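Local coordinates for protein 6-phospho-beta-glucosidase (Thermotoga maritima, PDB 1UP7) that hydrolyses cellobiose 6'-phosphate to glucose 6-phosphate and glucose, with the help of NAD and a manganese ion, at residues L18-G21 with L22-S26; R53-K56 with D57-V61; E226-T230 with W231-S235; Y243-Y246 with Y247-K251. All coordinates share one frame; numbering follows the deposited sequence.

Interaction 1. Residues L18-G21 with L22-S26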
loop_
_atom_site.group_PDB
_atom_site.type_symbol
_atom_site.label_atom_id
_atom_site.label_comp_id
_atom_site.label_asym_id
_atom_site.label_seq_id
_atom_site.Cartn_x
_atom_site.Cartn_y
_atom_site.Cartn_z
ATOM N N LEU A 18 25.300 -32.321 -5.369
ATOM C CA LEU A 18 25.431 -31.016 -6.013
ATOM C C LEU A 18 26.268 -31.084 -7.286
ATOM O O LEU A 18 25.886 -30.549 -8.327
ATOM C CB LEU A 18 26.027 -29.996 -5.071
ATOM C CG LEU A 18 26.271 -28.618 -5.674
ATOM C CD1 LEU A 18 24.962 -27.859 -5.844
ATOM C CD2 LEU A 18 27.236 -27.897 -4.728
ATOM N N VAL A 19 27.394 -31.771 -7.190
ATOM C CA VAL A 19 28.313 -31.924 -8.300
ATOM C C VAL A 19 27.665 -32.667 -9.492
ATOM O O VAL A 19 27.833 -32.276 -10.662
ATOM C CB VAL A 19 29.602 -32.598 -7.789
ATOM C CG1 VAL A 19 30.421 -33.117 -8.909
ATOM C CG2 VAL A 19 30.386 -31.582 -6.964
ATOM N N LYS A 20 26.921 -33.723 -9.179
ATOM C CA LYS A 20 26.138 -34.455 -10.164
ATOM C C LYS A 20 25.189 -33.505 -10.902
ATOM O O LYS A 20 25.133 -33.506 -12.118
ATOM C CB LYS A 20 25.355 -35.587 -9.474
ATOM C CG LYS A 20 24.167 -36.176 -10.258
ATOM C CD LYS A 20 24.301 -37.676 -10.392
ATOM C CE LYS A 20 22.987 -38.355 -10.864
ATOM N NZ LYS A 20 21.969 -38.439 -9.736
ATOM N N GLY A 21 24.457 -32.700 -10.144
ATOM C CA GLY A 21 23.644 -31.634 -10.702
ATOM C C GLY A 21 24.403 -30.675 -11.609
ATOM O O GLY A 21 23.959 -30.385 -12.712
ATOM N N LEU A 22 25.552 -30.187 -11.156
ATOM C CA LEU A 22 26.363 -29.275 -11.951
ATOM C C LEU A 22 26.894 -29.945 -13.221
ATOM O O LEU A 22 26.957 -29.313 -14.272
ATOM C CB LEU A 22 27.491 -28.655 -11.120
ATOM C CG LEU A 22 27.039 -27.769 -9.953
ATOM C CD1 LEU A 22 28.231 -27.331 -9.054
ATOM C CD2 LEU A 22 26.276 -26.565 -10.474
ATOM N N LEU A 23 27.239 -31.227 -13.128
ATOM C CA LEU A 23 27.666 -31.983 -14.295
ATOM C C LEU A 23 26.553 -32.045 -15.327
ATOM O O LEU A 23 26.809 -31.906 -16.514
ATOM C CB LEU A 23 28.099 -33.408 -13.914
ATOM C CG LEU A 23 29.495 -33.594 -13.282
ATOM C CD1 LEU A 23 29.608 -34.976 -12.595
ATOM C CD2 LEU A 23 30.678 -33.331 -14.243
ATOM N N ASP A 24 25.323 -32.254 -14.860
ATOM C CA ASP A 24 24.158 -32.395 -15.730
ATOM C C ASP A 24 23.854 -31.121 -16.521
ATOM O O ASP A 24 23.465 -31.199 -17.671
ATOM C CB ASP A 24 22.911 -32.799 -14.923
ATOM C CG ASP A 24 22.889 -34.284 -14.530
ATOM O OD1 ASP A 24 23.703 -35.114 -15.031
ATOM O OD2 ASP A 24 22.065 -34.725 -13.688
ATOM N N ILE A 25 24.017 -29.953 -15.908
ATOM C CA ILE A 25 23.773 -28.696 -16.618
ATOM C C ILE A 25 24.998 -28.256 -17.440
ATOM O O ILE A 25 24.894 -27.367 -18.303
ATOM C CB ILE A 25 23.259 -27.564 -15.663
ATOM C CG1 ILE A 25 24.340 -27.126 -14.653
ATOM C CG2 ILE A 25 21.939 -27.998 -14.945
ATOM C CD1 ILE A 25 24.255 -25.670 -14.257
ATOM N N SER A 26 26.138 -28.918 -17.211
ATOM C CA SER A 26 27.402 -28.539 -17.855
ATOM C C SER A 26 27.405 -28.779 -19.360
ATOM O O SER A 26 28.302 -28.325 -20.062
ATOM C CB SER A 26 28.606 -29.210 -17.167
ATOM O OG SER A 26 28.949 -30.431 -17.795
#
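Leu-22 N donates to Leu-18 O over 2.9 Å, the first of four consecutive i-to-i+4 bonds that carry helix 15-25 through these residues. The three that follow run from Leu-23 N to Val-19 O, Asp-24 N to Lys-20 O and Ile-25 N to Gly-21 O. The second of the four is the shortest, Leu-23 N standing 2.7 Å from Val-19 O. Past the last of them, Ser-26 turns back and grips Leu-23 O twice from the same face, with OG at 2.9 Å and the backbone N at 3.1 Å.

Apolar packing follows the same spacing. With chi1 at 177° the Leu-18 side chain swings opposite its own N, and CG comes to 4.1 Å from Leu-22 CD1, the two side chains meeting at a slant. One residue on, Val-19 CG1 approaches Leu-23 CD1 to 4.2 Å. The two pairs serve different neighbours: Leu-18 and Leu-22 rest on Val-7 and Ile-5 of strand 4-8, whereas Val-19 packs on helix 41-55 and Leu-23 on Phe-59.

Charged groups occupy the exposed side. Lys-20 NZ remains 5.4 Å from Asp-24 OD2, too far for a salt bridge, and pairs with Glu-17 instead.

The arrangement is that of the first helix of a Rossmann fold, the crossover of the beta-alpha-beta unit 4-8, 15-25 and 33-37. It belongs to the NAD-binding region, and the Leu-18 side chain lies about 6 Å from the bound cofactor.

Interaction 2. Residues R53-K56 with D57-V61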
loop_
_atom_site.group_PDB
_atom_site.type_symbol
_atom_site.label_atom_id
_atom_site.label_comp_id
_atom_site.label_asym_id
_atom_site.label_seq_id
_atom_site.Cartn_x
_atom_site.Cartn_y
_atom_site.Cartn_z
ATOM N N ARG A 53 36.729 -37.812 -8.805
ATOM C CA ARG A 53 36.507 -39.115 -9.434
ATOM C C ARG A 53 35.207 -39.090 -10.269
ATOM O O ARG A 53 35.150 -39.688 -11.338
ATOM C CB ARG A 53 36.418 -40.197 -8.371
ATOM C CG ARG A 53 37.469 -41.283 -8.417
ATOM C CD ARG A 53 38.061 -41.711 -7.074
ATOM N NE ARG A 53 37.072 -42.147 -6.083
ATOM C CZ ARG A 53 37.074 -41.777 -4.787
ATOM N NH1 ARG A 53 38.000 -40.973 -4.304
ATOM N NH2 ARG A 53 36.146 -42.229 -3.964
ATOM N N LEU A 54 34.175 -38.390 -9.793
ATOM C CA LEU A 54 32.915 -38.281 -10.532
ATOM C C LEU A 54 32.963 -37.299 -11.699
ATOM O O LEU A 54 32.269 -37.498 -12.701
ATOM C CB LEU A 54 31.720 -37.874 -9.634
ATOM C CG LEU A 54 31.333 -38.729 -8.425
ATOM C CD1 LEU A 54 30.670 -37.871 -7.382
ATOM C CD2 LEU A 54 30.464 -39.933 -8.810
ATOM N N VAL A 55 33.750 -36.237 -11.553
ATOM C CA VAL A 55 33.812 -35.186 -12.548
ATOM C C VAL A 55 34.546 -35.615 -13.810
ATOM O O VAL A 55 34.227 -35.148 -14.890
ATOM C CB VAL A 55 34.365 -33.879 -11.960
ATOM C CG1 VAL A 55 34.669 -32.874 -13.050
ATOM C CG2 VAL A 55 33.378 -33.335 -10.965
ATOM N N LYS A 56 35.464 -36.561 -13.682
ATOM C CA LYS A 56 36.098 -37.153 -14.854
ATOM C C LYS A 56 36.669 -36.074 -15.785
ATOM O O LYS A 56 36.621 -36.213 -17.009
ATOM C CB LYS A 56 35.091 -38.041 -15.594
ATOM C CG LYS A 56 34.981 -39.438 -15.051
ATOM C CD LYS A 56 33.791 -40.194 -15.655
ATOM C CE LYS A 56 32.909 -40.827 -14.578
ATOM N NZ LYS A 56 32.690 -42.290 -14.834
ATOM N N ASP A 57 37.167 -34.989 -15.177
ATOM C CA ASP A 57 37.819 -33.861 -15.863
ATOM C C ASP A 57 36.911 -33.007 -16.745
ATOM O O ASP A 57 37.367 -32.317 -17.638
ATOM C CB ASP A 57 39.080 -34.312 -16.630
ATOM C CG ASP A 57 40.167 -33.242 -16.650
ATOM O OD1 ASP A 57 40.421 -32.620 -15.588
ATOM O OD2 ASP A 57 40.816 -32.941 -17.681
ATOM N N ARG A 58 35.625 -33.018 -16.463
ATOM C CA ARG A 58 34.673 -32.250 -17.247
ATOM C C ARG A 58 34.764 -30.753 -16.939
ATOM O O ARG A 58 34.505 -29.939 -17.800
ATOM C CB ARG A 58 33.243 -32.808 -17.088
ATOM C CG ARG A 58 32.970 -34.078 -17.961
ATOM C CD ARG A 58 31.819 -35.006 -17.494
ATOM N NE ARG A 58 30.537 -34.499 -17.989
ATOM C CZ ARG A 58 29.317 -34.957 -17.654
ATOM N NH1 ARG A 58 29.165 -35.983 -16.803
ATOM N NH2 ARG A 58 28.236 -34.377 -18.191
ATOM N N PHE A 59 35.127 -30.411 -15.711
ATOM C CA PHE A 59 35.574 -29.064 -15.363
ATOM C C PHE A 59 36.644 -29.170 -14.285
ATOM O O PHE A 59 36.827 -30.241 -13.692
ATOM C CB PHE A 59 34.414 -28.163 -14.908
ATOM C CG PHE A 59 33.437 -28.816 -13.955
ATOM C CD1 PHE A 59 33.791 -29.109 -12.637
ATOM C CD2 PHE A 59 32.138 -29.115 -14.368
ATOM C CE1 PHE A 59 32.850 -29.702 -11.739
ATOM C CE2 PHE A 59 31.187 -29.683 -13.460
ATOM C CZ PHE A 59 31.558 -29.975 -12.155
ATOM N N LYS A 60 37.360 -28.073 -14.053
ATOM C CA LYS A 60 38.398 -28.027 -13.031
ATOM C C LYS A 60 37.764 -28.048 -11.639
ATOM O O LYS A 60 36.775 -27.360 -11.394
ATOM C CB LYS A 60 39.271 -26.793 -13.237
ATOM C CG LYS A 60 40.321 -26.944 -14.321
ATOM C CD LYS A 60 41.106 -25.603 -14.625
ATOM C CE LYS A 60 41.533 -24.797 -13.347
ATOM N NZ LYS A 60 42.918 -25.137 -12.799
ATOM N N VAL A 61 38.317 -28.868 -10.754
ATOM C CA VAL A 61 37.876 -28.939 -9.364
ATOM C C VAL A 61 38.991 -28.424 -8.450
ATOM O O VAL A 61 40.098 -28.961 -8.456
ATOM C CB VAL A 61 37.546 -30.383 -8.971
ATOM C CG1 VAL A 61 37.192 -30.484 -7.489
ATOM C CG2 VAL A 61 36.447 -30.971 -9.872
#
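Val-55 sets its CG1 methyl over one face of the Phe-59 ring, a CH-pi contact in which the carbon is 4.1 Å from the ring centroid and displaced toward the rim. Its other methyl completes the tight side of the turn: Val-55 CG2 meets Phe-59 CE1 at 3.8 Å and Val-61 CG2 at 4.0 Å. Phe-59 reaches this place because CG sits between its own backbone N and carbonyl carbon (chi1 44°), and the two side chains cross at nearly a right angle. An alanine in place of Val-55 would probably strip the valine methyls from that face of Phe-59 and open a gap beside Val-61 CG2.

The opposite character prevails at the exposed bend. Lys-56, the first residue beyond helix 41-55, has a positive phi, as does Asp-57, and together they form the corners of a type I' beta turn from Val-55 to Arg-58. Arg-58 N closes it on Val-55 O at 3.0 Å, from well above the carbonyl plane (50° out of it). The aliphatic part of Arg-58 passes the same oxygen, CB lying 3.4 Å from Val-55 O, before its guanidinium leads off toward a long, weak ion pair with Glu-27.

Such a short turn from helix into strand belongs to the second beta-alpha-beta unit of the Rossmann domain, where strand 33-37 and helix 41-55 lead to the edge strand 60-63.

Interaction 3. Residues E226-T230 with W231-S235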
loop_
_atom_site.group_PDB
_atom_site.type_symbol
_atom_site.label_atom_id
_atom_site.label_comp_id
_atom_site.label_asym_id
_atom_site.label_seq_id
_atom_site.Cartn_x
_atom_site.Cartn_y
_atom_site.Cartn_z
ATOM N N GLU A 226 0.782 -39.161 11.507
ATOM C CA GLU A 226 1.352 -37.830 11.367
ATOM C C GLU A 226 0.871 -37.008 10.180
ATOM O O GLU A 226 1.312 -35.883 9.994
ATOM C CB GLU A 226 2.857 -37.953 11.172
ATOM C CG GLU A 226 3.674 -37.728 12.422
ATOM C CD GLU A 226 5.086 -38.215 12.219
ATOM O OE1 GLU A 226 5.945 -37.437 11.696
ATOM O OE2 GLU A 226 5.306 -39.396 12.564
ATOM N N ASP A 227 0.027 -37.565 9.344
ATOM C CA ASP A 227 -0.459 -36.833 8.193
ATOM C C ASP A 227 -1.763 -36.152 8.522
ATOM O O ASP A 227 -2.554 -36.631 9.338
ATOM C CB ASP A 227 -0.712 -37.843 7.062
ATOM C CG ASP A 227 0.555 -38.561 6.652
ATOM O OD1 ASP A 227 1.646 -38.046 7.009
ATOM O OD2 ASP A 227 0.557 -39.641 6.014
ATOM N N PHE A 228 -2.001 -35.053 7.832
ATOM C CA PHE A 228 -3.243 -34.355 8.005
ATOM C C PHE A 228 -4.330 -35.262 7.506
ATOM O O PHE A 228 -4.186 -35.878 6.471
ATOM C CB PHE A 228 -3.134 -33.066 7.247
ATOM C CG PHE A 228 -2.078 -32.210 7.752
ATOM C CD1 PHE A 228 -0.776 -32.320 7.246
ATOM C CD2 PHE A 228 -2.350 -31.279 8.758
ATOM C CE1 PHE A 228 0.255 -31.495 7.727
ATOM C CE2 PHE A 228 -1.353 -30.447 9.253
ATOM C CZ PHE A 228 -0.031 -30.536 8.721
ATOM N N PRO A 229 -5.371 -35.427 8.287
ATOM C CA PRO A 229 -6.515 -36.243 7.852
ATOM C C PRO A 229 -7.251 -35.596 6.672
ATOM O O PRO A 229 -7.036 -34.422 6.352
ATOM C CB PRO A 229 -7.355 -36.366 9.117
ATOM C CG PRO A 229 -6.887 -35.277 10.023
ATOM C CD PRO A 229 -5.514 -34.867 9.637
ATOM N N THR A 230 -8.063 -36.380 5.986
ATOM C CA THR A 230 -8.808 -35.927 4.822
ATOM C C THR A 230 -9.669 -34.681 5.064
ATOM O O THR A 230 -9.685 -33.783 4.223
ATOM C CB THR A 230 -9.643 -37.127 4.258
ATOM O OG1 THR A 230 -8.738 -38.152 3.793
ATOM C CG2 THR A 230 -10.454 -36.714 3.006
ATOM N N TRP A 231 -10.354 -34.610 6.201
ATOM C CA TRP A 231 -11.205 -33.475 6.494
ATOM C C TRP A 231 -10.414 -32.152 6.486
ATOM O O TRP A 231 -10.940 -31.089 6.147
ATOM C CB TRP A 231 -11.908 -33.770 7.809
ATOM C CG TRP A 231 -10.994 -33.892 8.974
ATOM C CD1 TRP A 231 -10.598 -35.047 9.601
ATOM C CD2 TRP A 231 -10.377 -32.816 9.678
ATOM N NE1 TRP A 231 -9.785 -34.738 10.661
ATOM C CE2 TRP A 231 -9.643 -33.373 10.731
ATOM C CE3 TRP A 231 -10.424 -31.425 9.554
ATOM C CZ2 TRP A 231 -8.957 -32.603 11.637
ATOM C CZ3 TRP A 231 -9.720 -30.664 10.430
ATOM C CH2 TRP A 231 -8.997 -31.253 11.474
ATOM N N PHE A 232 -9.129 -32.259 6.797
ATOM C CA PHE A 232 -8.203 -31.118 6.872
ATOM C C PHE A 232 -8.048 -30.420 5.507
ATOM O O PHE A 232 -8.119 -29.198 5.369
ATOM C CB PHE A 232 -6.825 -31.570 7.406
ATOM C CG PHE A 232 -5.776 -30.453 7.400
ATOM C CD1 PHE A 232 -5.679 -29.569 8.458
ATOM C CD2 PHE A 232 -4.914 -30.298 6.333
ATOM C CE1 PHE A 232 -4.757 -28.541 8.439
ATOM C CE2 PHE A 232 -3.995 -29.247 6.279
ATOM C CZ PHE A 232 -3.906 -28.365 7.338
ATOM N N TYR A 233 -7.832 -31.238 4.497
ATOM C CA TYR A 233 -7.775 -30.770 3.113
ATOM C C TYR A 233 -9.104 -30.258 2.572
ATOM O O TYR A 233 -9.104 -29.271 1.854
ATOM C CB TYR A 233 -7.181 -31.872 2.212
ATOM C CG TYR A 233 -5.710 -32.142 2.544
ATOM C CD1 TYR A 233 -4.758 -31.124 2.409
ATOM C CD2 TYR A 233 -5.276 -33.404 3.004
ATOM C CE1 TYR A 233 -3.413 -31.333 2.703
ATOM C CE2 TYR A 233 -3.918 -33.624 3.320
ATOM C CZ TYR A 233 -2.998 -32.580 3.157
ATOM O OH TYR A 233 -1.657 -32.741 3.458
ATOM N N ASP A 234 -10.208 -30.900 2.947
ATOM C CA ASP A 234 -11.538 -30.435 2.583
ATOM C C ASP A 234 -11.865 -29.079 3.206
ATOM O O ASP A 234 -12.620 -28.291 2.617
ATOM C CB ASP A 234 -12.550 -31.496 2.991
ATOM C CG ASP A 234 -12.310 -32.831 2.293
ATOM O OD1 ASP A 234 -11.936 -32.834 1.099
ATOM O OD2 ASP A 234 -12.491 -33.941 2.848
ATOM N N SER A 235 -11.277 -28.815 4.376
ATOM C CA SER A 235 -11.623 -27.656 5.195
ATOM C C SER A 235 -10.770 -26.497 4.830
ATOM O O SER A 235 -11.247 -25.427 4.519
ATOM C CB SER A 235 -11.399 -28.010 6.656
ATOM O OG SER A 235 -12.349 -29.008 6.967
HETATM O O HOH W 1 -0.581 -35.352 5.003
#
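Pro-229 O receives the backbone N of Phe-232 at 3.0 Å, the shortest hydrogen bond between residues 226-230 and residues 231-235. It is bent, 137° at the hydrogen, with the donor well above the carbonyl plane. In the next, Asp-234 N reaches Thr-230 O at 3.2 Å, more nearly straight.

Over this polar frame lies an aromatic pair. A chi1 of 175° turns the Phe-232 ring opposite its backbone N and onto Phe-228. The two side chains run side by side and point the same way, their planes inclined at 31° and their centroids 4.3 Å apart. Phe-228 CD2 stands 3.4 Å above the middle of the Phe-232 ring. The motif is the lead-in to the N-terminal turn of helix 230-236, within the C-terminal domain of this family 4 glycosidase; both phenylalanines also touch Val-240 of strand 239-240. A serine in place of Phe-232 would probably open a gap beside Phe-228 CD2 and hold that ring less firmly.

Tyr-233 crosses Phe-228 at about a right angle, and a water is hydrogen-bonded to Tyr-233 OH at 3.2 Å and, weakly, to Phe-228 N. On another side Pro-229 and Trp-231 run alongside each other, Pro-229 CG coming to 3.4 Å from Trp-231 CE2. These two face the second subunit, Pro-229 against its Val-396 and Trp-231 against its Leu-384.

Interaction 4. Residues Y243-Y246 with Y247-K251. With G6P (6-O-phosphono-alpha-D-glucopyranose), chain J.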
loop_
_atom_site.group_PDB
_atom_site.type_symbol
_atom_site.label_atom_id
_atom_site.label_comp_id
_atom_site.label_asym_id
_atom_site.label_seq_id
_atom_site.Cartn_x
_atom_site.Cartn_y
_atom_site.Cartn_z
ATOM N N TYR A 243 6.122 -29.223 7.276
ATOM C CA TYR A 243 6.588 -28.520 8.471
ATOM C C TYR A 243 5.486 -27.836 9.256
ATOM O O TYR A 243 5.710 -27.462 10.412
ATOM C CB TYR A 243 7.625 -27.482 8.100
ATOM C CG TYR A 243 9.013 -28.047 7.930
ATOM C CD1 TYR A 243 9.386 -28.712 6.741
ATOM C CD2 TYR A 243 9.969 -27.906 8.951
ATOM C CE1 TYR A 243 10.680 -29.233 6.591
ATOM C CE2 TYR A 243 11.245 -28.428 8.825
ATOM C CZ TYR A 243 11.604 -29.077 7.655
ATOM O OH TYR A 243 12.878 -29.593 7.537
ATOM N N LEU A 244 4.323 -27.662 8.627
ATOM C CA LEU A 244 3.178 -27.077 9.303
ATOM C C LEU A 244 2.720 -27.993 10.423
ATOM O O LEU A 244 2.045 -27.553 11.318
ATOM C CB LEU A 244 2.028 -26.762 8.336
ATOM C CG LEU A 244 1.889 -25.289 7.920
ATOM C CD1 LEU A 244 1.979 -24.263 9.102
ATOM C CD2 LEU A 244 2.939 -24.948 6.842
ATOM N N ARG A 245 3.109 -29.257 10.366
ATOM C CA ARG A 245 2.754 -30.230 11.398
ATOM C C ARG A 245 3.195 -29.747 12.781
ATOM O O ARG A 245 2.530 -30.031 13.765
ATOM C CB ARG A 245 3.439 -31.570 11.157
ATOM C CG ARG A 245 2.706 -32.529 10.235
ATOM C CD ARG A 245 3.577 -33.782 9.913
ATOM N NE ARG A 245 4.981 -33.335 9.840
ATOM C CZ ARG A 245 6.054 -34.107 9.947
ATOM N NH1 ARG A 245 5.923 -35.415 10.176
ATOM N NH2 ARG A 245 7.273 -33.560 9.838
ATOM N N TYR A 246 4.316 -29.030 12.838
ATOM C CA TYR A 246 4.874 -28.551 14.117
ATOM C C TYR A 246 4.021 -27.486 14.744
ATOM O O TYR A 246 3.998 -27.376 15.962
ATOM C CB TYR A 246 6.321 -28.034 13.979
ATOM C CG TYR A 246 7.284 -29.109 13.532
ATOM C CD1 TYR A 246 7.716 -30.097 14.408
ATOM C CD2 TYR A 246 7.750 -29.151 12.210
ATOM C CE1 TYR A 246 8.582 -31.112 13.989
ATOM C CE2 TYR A 246 8.611 -30.153 11.773
ATOM C CZ TYR A 246 9.008 -31.139 12.666
ATOM O OH TYR A 246 9.863 -32.133 12.229
ATOM N N TYR A 247 3.323 -26.730 13.907
ATOM C CA TYR A 247 2.377 -25.726 14.349
ATOM C C TYR A 247 1.018 -26.312 14.645
ATOM O O TYR A 247 0.524 -26.088 15.732
ATOM C CB TYR A 247 2.243 -24.662 13.286
ATOM C CG TYR A 247 3.492 -23.862 13.098
ATOM C CD1 TYR A 247 4.512 -24.327 12.265
ATOM C CD2 TYR A 247 3.645 -22.640 13.723
ATOM C CE1 TYR A 247 5.650 -23.606 12.072
ATOM C CE2 TYR A 247 4.787 -21.872 13.517
ATOM C CZ TYR A 247 5.784 -22.367 12.697
ATOM O OH TYR A 247 6.918 -21.643 12.473
ATOM N N LEU A 248 0.451 -27.099 13.718
ATOM C CA LEU A 248 -0.944 -27.511 13.791
ATOM C C LEU A 248 -1.139 -28.861 14.495
ATOM O O LEU A 248 -2.248 -29.234 14.889
ATOM C CB LEU A 248 -1.543 -27.542 12.391
ATOM C CG LEU A 248 -1.718 -26.152 11.798
ATOM C CD1 LEU A 248 -1.698 -26.367 10.327
ATOM C CD2 LEU A 248 -3.019 -25.460 12.274
ATOM N N MET A 249 -0.027 -29.587 14.628
ATOM C CA MET A 249 0.040 -30.879 15.331
ATOM C C MET A 249 1.111 -30.849 16.449
ATOM O O MET A 249 1.839 -31.839 16.662
ATOM C CB MET A 249 0.346 -32.025 14.354
ATOM C CG MET A 249 -0.737 -32.289 13.334
ATOM S SD MET A 249 -0.249 -33.497 12.081
ATOM C CE MET A 249 -0.061 -34.804 12.983
ATOM N N GLU A 250 1.178 -29.729 17.160
ATOM C CA GLU A 250 2.248 -29.490 18.114
ATOM C C GLU A 250 2.354 -30.578 19.177
ATOM O O GLU A 250 3.448 -31.131 19.342
ATOM C CB GLU A 250 2.143 -28.136 18.808
ATOM C CG GLU A 250 3.389 -27.775 19.575
ATOM C CD GLU A 250 3.294 -26.427 20.286
ATOM O OE1 GLU A 250 2.366 -25.627 20.023
ATOM O OE2 GLU A 250 4.154 -26.173 21.139
ATOM N N LYS A 251 1.259 -30.889 19.886
ATOM C CA LYS A 251 1.340 -31.917 20.915
ATOM C C LYS A 251 1.829 -33.248 20.351
ATOM O O LYS A 251 2.661 -33.908 20.967
ATOM C CB LYS A 251 0.039 -32.148 21.705
ATOM C CG LYS A 251 -0.485 -30.894 22.397
ATOM C CD LYS A 251 -1.884 -31.126 23.038
ATOM C CE LYS A 251 -2.873 -31.821 22.124
ATOM N NZ LYS A 251 -4.167 -32.131 22.815
HETATM C C1 G6P J . 13.997 -31.383 4.351
HETATM C C2 G6P J . 14.038 -29.835 4.473
HETATM C C3 G6P J . 15.485 -29.366 4.626
HETATM C C4 G6P J . 16.028 -29.987 5.903
HETATM C C5 G6P J . 16.031 -31.518 5.730
HETATM C C6 G6P J . 16.523 -32.196 7.001
HETATM O O1 G6P J . 12.672 -31.939 4.262
HETATM O O2 G6P J . 13.461 -29.158 3.356
HETATM O O3 G6P J . 15.614 -27.940 4.630
HETATM O O4 G6P J . 17.310 -29.445 6.222
HETATM O O5 G6P J . 14.703 -32.025 5.438
HETATM O O6 G6P J . 17.200 -33.408 6.704
HETATM P P G6P J . 18.309 -34.000 7.711
HETATM O O1P G6P J . 18.949 -35.162 6.987
HETATM O O2P G6P J . 17.767 -34.513 9.037
HETATM O O3P G6P J . 19.313 -32.909 7.954
#
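Met-249 is the odd residue of this contact, since it is the first to leave one short helix and also the N-cap of the next, yet its backbone N still bonds Arg-245 O at 2.7 Å. The bond is bent, 133° at the hydrogen, with the donor 37° out of the carbonyl plane. An extended second torsion (chi2 173°) carries the methionine SD out to 3.6 Å from Arg-245 CG, where sulfur meets the aliphatic part of the arginine. The polar end of Arg-245 turns to Glu-226 and to Pro-242 O.

One residue earlier, Leu-244 O takes Leu-248 N at 2.9 Å, plus a weak bond from Tyr-247 N. The Tyr-247 ring offers its edge to Tyr-243 O, in plane, with CD1 at 3.8 Å, while Leu-244 CD1 packs against that same ring atom.

The Tyr-243 side chain extends into the glucose 6-phosphate pocket. Its OH is 3.3 Å from C2 of glucose 6-phosphate, which lies at the ring edge, a position consistent with its role as the active-site proton acceptor. Its ring also meets that of the manganese ligand His-194.

Around this turn, Leu-244 and Tyr-247 pack on strand 195-203, Leu-248 lies against helix 355-376, and Tyr-246 leans on Met-253 and Ile-257 of helix 250-258.

The four contacts fall into two pairs. Interactions 1 and 2, centres 10 Å apart, join consecutive beta-alpha-beta units of the Rossmann domain, and Val-19 CG1 lies 3.6 Å from Val-55 CG2. Interactions 3 and 4, 13 Å apart between centres, are joined by the salt bridge from Glu-226 OE1 to Arg-245 NH1, 2.5 Å, and both touch the second subunit. Interactions 1 and 4 lie on opposite sides of the chain's centre, nearest atoms about 18 Å apart. Each approaches the cofactor, the side chain of Tyr-243 in interaction 4 being about 8 Å from NAD, while interaction 2 stands away from the catalytic site.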